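Local coordinates for putative ABC-transporter ATP-binding protein (Alicyclobacillus acidocaldarius, PDB 1Z47) that probably binds and hydrolyses ATP as the ATPase subunit of a putative sulfate ABC transporter, at residues E21-G26 / S30-S35; V72-K77 / Q85-G90; F110-K115 / A124-L129. All blocks are in the same frame, centred on the assembly; numbering follows the deposited sequence.

Interaction 1: E21-G26 / S30-S35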
loop_
_atom_site.group_PDB
_atom_site.type_symbol
_atom_site.label_atom_id
_atom_site.label_comp_id
_atom_site.label_asym_id
_atom_site.label_seq_id
_atom_site.Cartn_x
_atom_site.Cartn_y
_atom_site.Cartn_z
ATOM N N GLU B 21 -2.110 30.674 6.912
ATOM C CA GLU B 21 -0.671 30.602 6.806
ATOM C C GLU B 21 -0.079 30.218 8.153
ATOM O O GLU B 21 -0.446 30.779 9.181
ATOM C CB GLU B 21 -0.147 31.966 6.357
ATOM C CG GLU B 21 1.349 32.096 6.288
ATOM C CD GLU B 21 1.772 33.518 5.944
ATOM O OE1 GLU B 21 1.397 34.003 4.847
ATOM O OE2 GLU B 21 2.465 34.145 6.782
ATOM N N LYS B 22 0.839 29.255 8.126
ATOM C CA LYS B 22 1.524 28.752 9.312
ATOM C C LYS B 22 2.830 28.212 8.749
ATOM O O LYS B 22 2.874 27.115 8.206
ATOM C CB LYS B 22 0.718 27.622 9.937
ATOM C CG LYS B 22 0.578 27.693 11.436
ATOM C CD LYS B 22 1.856 27.347 12.164
ATOM C CE LYS B 22 1.528 27.077 13.625
ATOM N NZ LYS B 22 2.714 26.774 14.454
ATOM N N ILE B 23 3.886 28.995 8.882
ATOM C CA ILE B 23 5.191 28.648 8.328
ATOM C C ILE B 23 6.198 28.163 9.362
ATOM O O ILE B 23 6.327 28.742 10.440
ATOM C CB ILE B 23 5.756 29.884 7.588
ATOM C CG1 ILE B 23 4.775 30.285 6.487
ATOM C CG2 ILE B 23 7.139 29.599 7.014
ATOM C CD1 ILE B 23 4.947 31.696 6.001
ATOM N N TYR B 24 6.904 27.090 9.034
ATOM C CA TYR B 24 7.921 26.553 9.932
ATOM C C TYR B 24 9.270 26.849 9.289
ATOM O O TYR B 24 9.518 26.468 8.145
ATOM C CB TYR B 24 7.739 25.043 10.132
ATOM C CG TYR B 24 6.496 24.671 10.921
ATOM C CD1 TYR B 24 5.240 24.642 10.318
ATOM C CD2 TYR B 24 6.582 24.379 12.281
ATOM C CE1 TYR B 24 4.081 24.326 11.055
ATOM C CE2 TYR B 24 5.441 24.069 13.027
ATOM C CZ TYR B 24 4.196 24.046 12.409
ATOM O OH TYR B 24 3.078 23.773 13.163
ATOM N N PRO B 25 10.164 27.524 10.024
ATOM C CA PRO B 25 11.486 27.873 9.498
ATOM C C PRO B 25 12.264 26.713 8.896
ATOM O O PRO B 25 13.210 26.922 8.142
ATOM C CB PRO B 25 12.187 28.462 10.716
ATOM C CG PRO B 25 11.607 27.626 11.839
ATOM C CD PRO B 25 10.139 27.682 11.491
ATOM N N GLY B 26 11.874 25.492 9.237
ATOM C CA GLY B 26 12.580 24.335 8.722
ATOM C C GLY B 26 12.040 23.836 7.394
ATOM O O GLY B 26 12.618 22.930 6.792
ATOM N N SER B 30 5.084 23.495 6.840
ATOM C CA SER B 30 4.569 24.834 6.514
ATOM C C SER B 30 3.297 24.756 5.673
ATOM O O SER B 30 3.132 23.854 4.838
ATOM C CB SER B 30 5.581 25.673 5.713
ATOM O OG SER B 30 6.780 25.921 6.429
ATOM N N VAL B 31 2.412 25.723 5.905
ATOM C CA VAL B 31 1.157 25.861 5.175
ATOM C C VAL B 31 1.336 27.266 4.606
ATOM O O VAL B 31 1.442 28.239 5.366
ATOM C CB VAL B 31 -0.052 25.803 6.136
ATOM C CG1 VAL B 31 -1.349 25.917 5.352
ATOM C CG2 VAL B 31 -0.022 24.480 6.919
ATOM N N ARG B 32 1.366 27.379 3.283
ATOM C CA ARG B 32 1.657 28.657 2.650
ATOM C C ARG B 32 0.539 29.444 1.964
ATOM O O ARG B 32 0.540 29.598 0.741
ATOM C CB ARG B 32 2.834 28.431 1.686
ATOM C CG ARG B 32 4.031 27.769 2.364
ATOM C CD ARG B 32 5.192 27.477 1.398
ATOM N NE ARG B 32 6.260 26.694 2.031
ATOM C CZ ARG B 32 7.188 27.186 2.849
ATOM N NH1 ARG B 32 7.209 28.483 3.157
ATOM N NH2 ARG B 32 8.094 26.374 3.376
ATOM N N GLY B 33 -0.397 29.965 2.764
ATOM C CA GLY B 33 -1.492 30.751 2.215
ATOM C C GLY B 33 -2.513 29.885 1.527
ATOM O O GLY B 33 -2.668 29.930 0.301
ATOM N N VAL B 34 -3.237 29.103 2.318
ATOM C CA VAL B 34 -4.209 28.184 1.755
ATOM C C VAL B 34 -5.672 28.547 1.976
ATOM O O VAL B 34 -6.041 29.043 3.034
ATOM C CB VAL B 34 -3.926 26.759 2.302
ATOM C CG1 VAL B 34 -5.022 25.782 1.878
ATOM C CG2 VAL B 34 -2.553 26.302 1.797
ATOM N N SER B 35 -6.491 28.288 0.959
ATOM C CA SER B 35 -7.927 28.538 1.031
ATOM C C SER B 35 -8.690 27.432 0.309
ATOM O O SER B 35 -8.340 27.048 -0.803
ATOM C CB SER B 35 -8.278 29.887 0.393
ATOM O OG SER B 35 -7.658 30.944 1.101
#
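The hydroxyl of S30 has two partners in the hairpin loop: OG accepts the backbone N-H of Y24 (N to OG 2.9 Å, 168° at the hydrogen) and also pairs with the carbonyl of G27. With OG beside its own backbone N (chi1 -62°), this rotation points the hydroxyl at the N-H of Y24. An alanine here would leave the Y24 N-H without this acceptor and would probably let the loop from Y24 to G27 shift. Next along, K22 and V31 form an antiparallel hydrogen-bonded pair, with V31 N to K22 O at 2.7 Å and K22 N to V31 O at 3.0 Å. S30 CA lies in the plane of the Y24 ring at its edge, whereas S30 CB sits 3.5 Å above one face of the R32 guanidinium, toward its rim. I23 crosses R32 at about a right angle, its CG2 4.0 Å from NH1. Beyond them, G33 and V34 both face V20 in a G1 beta bulge. V31 of the hairpin rests on T56 and I57 of helix 54-62 and R32 touches N223 of strand 223-228; past the corner at G33, V34 of strand 34-38 touches V224 of the same strand.

Interaction 2: V72-K77 / Q85-G90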
loop_
_atom_site.group_PDB
_atom_site.type_symbol
_atom_site.label_atom_id
_atom_site.label_comp_id
_atom_site.label_asym_id
_atom_site.label_seq_id
_atom_site.Cartn_x
_atom_site.Cartn_y
_atom_site.Cartn_z
ATOM N N VAL B 72 -9.917 30.059 10.037
ATOM C CA VAL B 72 -10.548 28.764 9.818
ATOM C C VAL B 72 -12.005 28.811 10.256
ATOM O O VAL B 72 -12.320 29.210 11.375
ATOM C CB VAL B 72 -9.827 27.635 10.594
ATOM C CG1 VAL B 72 -9.601 28.052 12.039
ATOM C CG2 VAL B 72 -10.660 26.351 10.524
ATOM N N TRP B 73 -12.885 28.386 9.363
ATOM C CA TRP B 73 -14.306 28.387 9.632
ATOM C C TRP B 73 -14.876 26.984 9.633
ATOM O O TRP B 73 -14.444 26.126 8.861
ATOM C CB TRP B 73 -15.023 29.211 8.568
ATOM C CG TRP B 73 -14.745 30.658 8.663
ATOM C CD1 TRP B 73 -13.527 31.272 8.615
ATOM C CD2 TRP B 73 -15.709 31.687 8.863
ATOM N NE1 TRP B 73 -13.674 32.630 8.776
ATOM C CE2 TRP B 73 -15.006 32.911 8.931
ATOM C CE3 TRP B 73 -17.105 31.694 8.994
ATOM C CZ2 TRP B 73 -15.652 34.134 9.125
ATOM C CZ3 TRP B 73 -17.747 32.907 9.186
ATOM C CH2 TRP B 73 -17.019 34.112 9.250
ATOM N N ILE B 74 -15.860 26.766 10.499
ATOM C CA ILE B 74 -16.535 25.485 10.615
ATOM C C ILE B 74 -18.020 25.754 10.848
ATOM O O ILE B 74 -18.395 26.367 11.845
ATOM C CB ILE B 74 -15.976 24.642 11.793
ATOM C CG1 ILE B 74 -14.517 24.252 11.515
ATOM C CG2 ILE B 74 -16.803 23.379 11.956
ATOM C CD1 ILE B 74 -13.838 23.462 12.636
ATOM N N GLY B 75 -18.854 25.291 9.921
ATOM C CA GLY B 75 -20.284 25.503 10.038
ATOM C C GLY B 75 -20.615 26.984 9.956
ATOM O O GLY B 75 -21.540 27.466 10.618
ATOM N N GLY B 76 -19.851 27.707 9.137
ATOM C CA GLY B 76 -20.058 29.137 8.980
ATOM C C GLY B 76 -19.689 29.879 10.250
ATOM O O GLY B 76 -20.033 31.046 10.424
ATOM N N LYS B 77 -18.968 29.195 11.131
ATOM C CA LYS B 77 -18.558 29.763 12.405
ATOM C C LYS B 77 -17.044 29.961 12.516
ATOM O O LYS B 77 -16.282 28.994 12.564
ATOM C CB LYS B 77 -19.055 28.850 13.527
ATOM C CG LYS B 77 -18.634 29.236 14.933
ATOM C CD LYS B 77 -19.179 28.218 15.945
ATOM C CE LYS B 77 -18.746 28.538 17.373
ATOM N NZ LYS B 77 -19.295 27.560 18.358
ATOM N N GLN B 85 -11.374 21.663 22.269
ATOM C CA GLN B 85 -12.549 21.359 23.082
ATOM C C GLN B 85 -13.758 22.210 22.677
ATOM O O GLN B 85 -14.904 21.759 22.758
ATOM C CB GLN B 85 -12.228 21.620 24.554
ATOM C CG GLN B 85 -12.066 23.103 24.863
ATOM C CD GLN B 85 -11.682 23.379 26.301
ATOM O OE1 GLN B 85 -10.582 23.036 26.736
ATOM N NE2 GLN B 85 -12.588 24.003 27.048
ATOM N N LYS B 86 -13.483 23.437 22.238
ATOM C CA LYS B 86 -14.515 24.390 21.841
ATOM C C LYS B 86 -15.044 24.207 20.418
ATOM O O LYS B 86 -15.974 24.909 19.998
ATOM C CB LYS B 86 -13.970 25.813 22.011
ATOM C CG LYS B 86 -14.961 26.933 21.706
ATOM C CD LYS B 86 -16.209 26.856 22.586
ATOM C CE LYS B 86 -17.035 28.136 22.475
ATOM N NZ LYS B 86 -16.306 29.324 23.036
ATOM N N ARG B 87 -14.468 23.273 19.671
ATOM C CA ARG B 87 -14.925 23.056 18.304
ATOM C C ARG B 87 -15.784 21.806 18.213
ATOM O O ARG B 87 -15.666 20.895 19.032
ATOM C CB ARG B 87 -13.726 22.958 17.349
ATOM C CG ARG B 87 -12.768 24.147 17.442
ATOM C CD ARG B 87 -11.693 24.123 16.356
ATOM N NE ARG B 87 -10.767 25.250 16.477
ATOM C CZ ARG B 87 -9.851 25.577 15.567
ATOM N NH1 ARG B 87 -9.727 24.863 14.452
ATOM N NH2 ARG B 87 -9.061 26.625 15.768
ATOM N N ASN B 88 -16.656 21.768 17.214
ATOM C CA ASN B 88 -17.551 20.632 17.025
ATOM C C ASN B 88 -16.838 19.555 16.202
ATOM O O ASN B 88 -17.332 19.126 15.155
ATOM C CB ASN B 88 -18.811 21.109 16.298
ATOM C CG ASN B 88 -20.081 20.472 16.835
ATOM O OD1 ASN B 88 -20.428 19.346 16.479
ATOM N ND2 ASN B 88 -20.782 21.197 17.704
ATOM N N VAL B 89 -15.687 19.107 16.692
ATOM C CA VAL B 89 -14.895 18.113 15.971
ATOM C C VAL B 89 -14.426 16.953 16.845
ATOM O O VAL B 89 -14.077 17.142 18.007
ATOM C CB VAL B 89 -13.654 18.772 15.356
ATOM C CG1 VAL B 89 -14.066 19.949 14.483
ATOM C CG2 VAL B 89 -12.719 19.234 16.457
ATOM N N GLY B 90 -14.410 15.754 16.273
ATOM C CA GLY B 90 -13.968 14.590 17.018
ATOM C C GLY B 90 -12.650 14.086 16.457
ATOM O O GLY B 90 -12.436 14.161 15.254
#
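V72 and I74 project from strand 69-74 toward R87 and V89, joining the antiparallel beta subdomain of an ABC ATPase to strand 89-93 at the border of its core sheet. V72 comes first. Its CG1, set between the backbone N and the carbonyl carbon (chi1 48°), meets the end of R87 obliquely, 4.0 Å from NH1, the two side chains arriving from opposite directions. R87 reaches this spot on an extended chain, and backbone carbonyls hold its head: NE bonds to L82 O, and NH1 to L60 O and, weakly, I61 O. The latter two belong to the end of helix 54-62, where the cation would probably be favoured by the helix dipole. I74 follows two residues later and supplies the apolar link. Its CD1 lies 4.0 Å from V89 CG1, the side chains crossing at about a right angle, and 4.3 Å from R87 CD; V166 of strand 166-170 backs both I74 and V89. The strand then reverses through a type I' beta turn from I74 to K77, with G75 and G76 in the positive-phi positions. I74 N to K77 O (3.1 Å) and K77 N to I74 O (3.0 Å) close it. Last comes K77, fully extended, whose NZ stops 5.8 Å from the like-charged NZ of K86.

Interaction 3: F110-K115 / A124-L129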
loop_
_atom_site.group_PDB
_atom_site.type_symbol
_atom_site.label_atom_id
_atom_site.label_comp_id
_atom_site.label_asym_id
_atom_site.label_seq_id
_atom_site.Cartn_x
_atom_site.Cartn_y
_atom_site.Cartn_z
ATOM N N PHE B 110 -17.330 8.115 27.412
ATOM C CA PHE B 110 -16.491 9.256 27.789
ATOM C C PHE B 110 -16.967 10.627 27.263
ATOM O O PHE B 110 -17.119 11.578 28.029
ATOM C CB PHE B 110 -15.062 9.000 27.307
ATOM C CG PHE B 110 -14.041 9.922 27.909
ATOM C CD1 PHE B 110 -13.599 9.735 29.220
ATOM C CD2 PHE B 110 -13.520 10.983 27.171
ATOM C CE1 PHE B 110 -12.653 10.592 29.786
ATOM C CE2 PHE B 110 -12.574 11.846 27.730
ATOM C CZ PHE B 110 -12.139 11.648 29.040
ATOM N N GLY B 111 -17.192 10.727 25.957
ATOM C CA GLY B 111 -17.628 11.988 25.369
ATOM C C GLY B 111 -18.988 12.499 25.820
ATOM O O GLY B 111 -19.139 13.673 26.157
ATOM N N LEU B 112 -19.986 11.624 25.805
ATOM C CA LEU B 112 -21.333 11.988 26.228
ATOM C C LEU B 112 -21.283 12.392 27.697
ATOM O O LEU B 112 -22.094 13.199 28.177
ATOM C CB LEU B 112 -22.258 10.791 26.080
ATOM C CG LEU B 112 -22.451 10.242 24.675
ATOM C CD1 LEU B 112 -23.025 8.838 24.770
ATOM C CD2 LEU B 112 -23.362 11.176 23.878
ATOM N N ARG B 113 -20.318 11.808 28.395
ATOM C CA ARG B 113 -20.105 12.045 29.814
ATOM C C ARG B 113 -19.876 13.511 30.139
ATOM O O ARG B 113 -20.071 13.923 31.278
ATOM C CB ARG B 113 -18.911 11.210 30.296
ATOM C CG ARG B 113 -18.607 11.288 31.784
ATOM C CD ARG B 113 -19.762 10.766 32.625
ATOM N NE ARG B 113 -19.344 10.398 33.980
ATOM C CZ ARG B 113 -18.727 11.216 34.830
ATOM N NH1 ARG B 113 -18.447 12.464 34.475
ATOM N NH2 ARG B 113 -18.386 10.785 36.037
ATOM N N GLU B 114 -19.476 14.311 29.157
ATOM C CA GLU B 114 -19.233 15.716 29.443
ATOM C C GLU B 114 -20.283 16.680 28.915
ATOM O O GLU B 114 -20.247 17.862 29.230
ATOM C CB GLU B 114 -17.856 16.137 28.942
ATOM C CG GLU B 114 -17.457 17.522 29.432
ATOM C CD GLU B 114 -16.086 17.952 28.954
ATOM O OE1 GLU B 114 -15.879 18.005 27.719
ATOM O OE2 GLU B 114 -15.220 18.242 29.817
ATOM N N LYS B 115 -21.221 16.190 28.114
ATOM C CA LYS B 115 -22.269 17.061 27.598
ATOM C C LYS B 115 -23.424 17.158 28.605
ATOM O O LYS B 115 -24.512 17.644 28.281
ATOM C CB LYS B 115 -22.789 16.541 26.256
ATOM C CG LYS B 115 -21.693 16.243 25.250
ATOM C CD LYS B 115 -22.180 16.432 23.819
ATOM C CE LYS B 115 -22.356 17.919 23.501
ATOM N NZ LYS B 115 -22.554 18.180 22.049
ATOM N N ALA B 124 -28.290 4.893 26.236
ATOM C CA ALA B 124 -28.894 4.533 24.963
ATOM C C ALA B 124 -27.989 4.935 23.791
ATOM O O ALA B 124 -27.920 4.230 22.780
ATOM C CB ALA B 124 -30.297 5.218 24.813
ATOM N N ARG B 125 -27.310 6.068 23.938
ATOM C CA ARG B 125 -26.411 6.594 22.900
ATOM C C ARG B 125 -25.259 5.597 22.737
ATOM O O ARG B 125 -24.886 5.217 21.621
ATOM C CB ARG B 125 -25.841 7.936 23.367
ATOM C CG ARG B 125 -25.719 9.075 22.346
ATOM C CD ARG B 125 -24.683 8.878 21.254
ATOM N NE ARG B 125 -25.294 8.508 19.975
ATOM C CZ ARG B 125 -24.867 8.927 18.784
ATOM N NH1 ARG B 125 -23.822 9.741 18.692
ATOM N NH2 ARG B 125 -25.474 8.520 17.677
ATOM N N VAL B 126 -24.695 5.180 23.868
ATOM C CA VAL B 126 -23.572 4.239 23.843
ATOM C C VAL B 126 -23.956 2.907 23.239
ATOM O O VAL B 126 -23.272 2.399 22.343
ATOM C CB VAL B 126 -22.998 4.041 25.248
ATOM C CG1 VAL B 126 -21.904 2.930 25.245
ATOM C CG2 VAL B 126 -22.436 5.365 25.730
ATOM N N ARG B 127 -25.069 2.344 23.688
ATOM C CA ARG B 127 -25.485 1.061 23.161
ATOM C C ARG B 127 -25.745 1.161 21.682
ATOM O O ARG B 127 -25.522 0.204 20.930
ATOM C CB ARG B 127 -26.723 0.559 23.915
ATOM C CG ARG B 127 -26.421 0.429 25.401
ATOM C CD ARG B 127 -27.478 -0.306 26.196
ATOM N NE ARG B 127 -27.138 -0.278 27.622
ATOM C CZ ARG B 127 -26.086 -0.890 28.167
ATOM N NH1 ARG B 127 -25.251 -1.606 27.418
ATOM N NH2 ARG B 127 -25.858 -0.767 29.470
ATOM N N GLU B 128 -26.201 2.340 21.269
ATOM C CA GLU B 128 -26.490 2.616 19.874
ATOM C C GLU B 128 -25.201 2.470 19.061
ATOM O O GLU B 128 -25.162 1.757 18.069
ATOM C CB GLU B 128 -27.013 4.053 19.732
ATOM C CG GLU B 128 -27.546 4.403 18.342
ATOM C CD GLU B 128 -27.564 5.909 18.054
ATOM O OE1 GLU B 128 -27.937 6.714 18.946
ATOM O OE2 GLU B 128 -27.209 6.291 16.914
ATOM N N LEU B 129 -24.161 3.180 19.489
ATOM C CA LEU B 129 -22.876 3.152 18.801
ATOM C C LEU B 129 -22.243 1.760 18.796
ATOM O O LEU B 129 -21.747 1.298 17.765
ATOM C CB LEU B 129 -21.925 4.160 19.445
ATOM C CG LEU B 129 -22.307 5.618 19.201
ATOM C CD1 LEU B 129 -21.486 6.534 20.096
ATOM C CD2 LEU B 129 -22.096 5.936 17.727
#
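L112 carries this contact, pushing both of its methyl groups against the aliphatic part of R125. Its CG is anti to the carbonyl carbon (chi1 -62°), which aims the fork of the leucine at helix 119-132, and the two side chains cross at about a right angle. CD1 presses close to the root of the arginine, 3.3 Å from R125 CB, a tight approach for two carbons. CD2 lies further along the same chain, 3.5 Å from R125 CG and 3.7 Å from R125 CD. The two methyls therefore lie side by side along one flank of the stem and leave the charged end to other partners.

R125 can serve both roles because its chain bends at chi2 and chi3, carrying the guanidinium away from L112. One helical turn on, E128 receives it: NH2 meets OE2 at 2.9 Å in a salt bridge, close to the guanidinium plane but from above the carboxylate plane, 45° out of it. NE and NH2 add weak bonds to OE1. L129 CG covers one face of the guanidinium, 4.2 Å above its centre, and NH1 bonds to the carbonyl of A161. The carboxylate probably also eases the nearness of R163, a second positive charge.

V126 completes the seat. Its CG2 touches L112 CD1 at 3.7 Å, and the same side chain also touches Y105, V108 and S109 of helix 104-109. L112 itself is further enclosed by M122 and A161. The loop after helix 104-109 is in this way pinned to helix 119-132 by one leucine resting against an arginine stem and a neighbouring valine, an apolar joint within what is, in ABC ATPases, the helical subdomain of the nucleotide-binding domain.

How the interactions relate
All three interactions fall within the ABC ATPase part of the chain and follow one another in sequence. Interactions 1 and 2 share the antiparallel sheet through neighbouring strands 15-22 and 69-74; their centres are about 21 Å apart, their nearest atoms about 8 Å. Both also reach helix 54-62, which begins within a probable Walker A motif: V31 touches residues of that motif, and R87 binds carbonyls at the helix's far end. Interaction 3 lies about 37 Å from interaction 1, centre to centre, but its nearest atoms come within about 6 Å of interaction 2. The chain between helix 148-160 and strand 166-170 borders both: A161 serves interaction 3, and Q165 interaction 2.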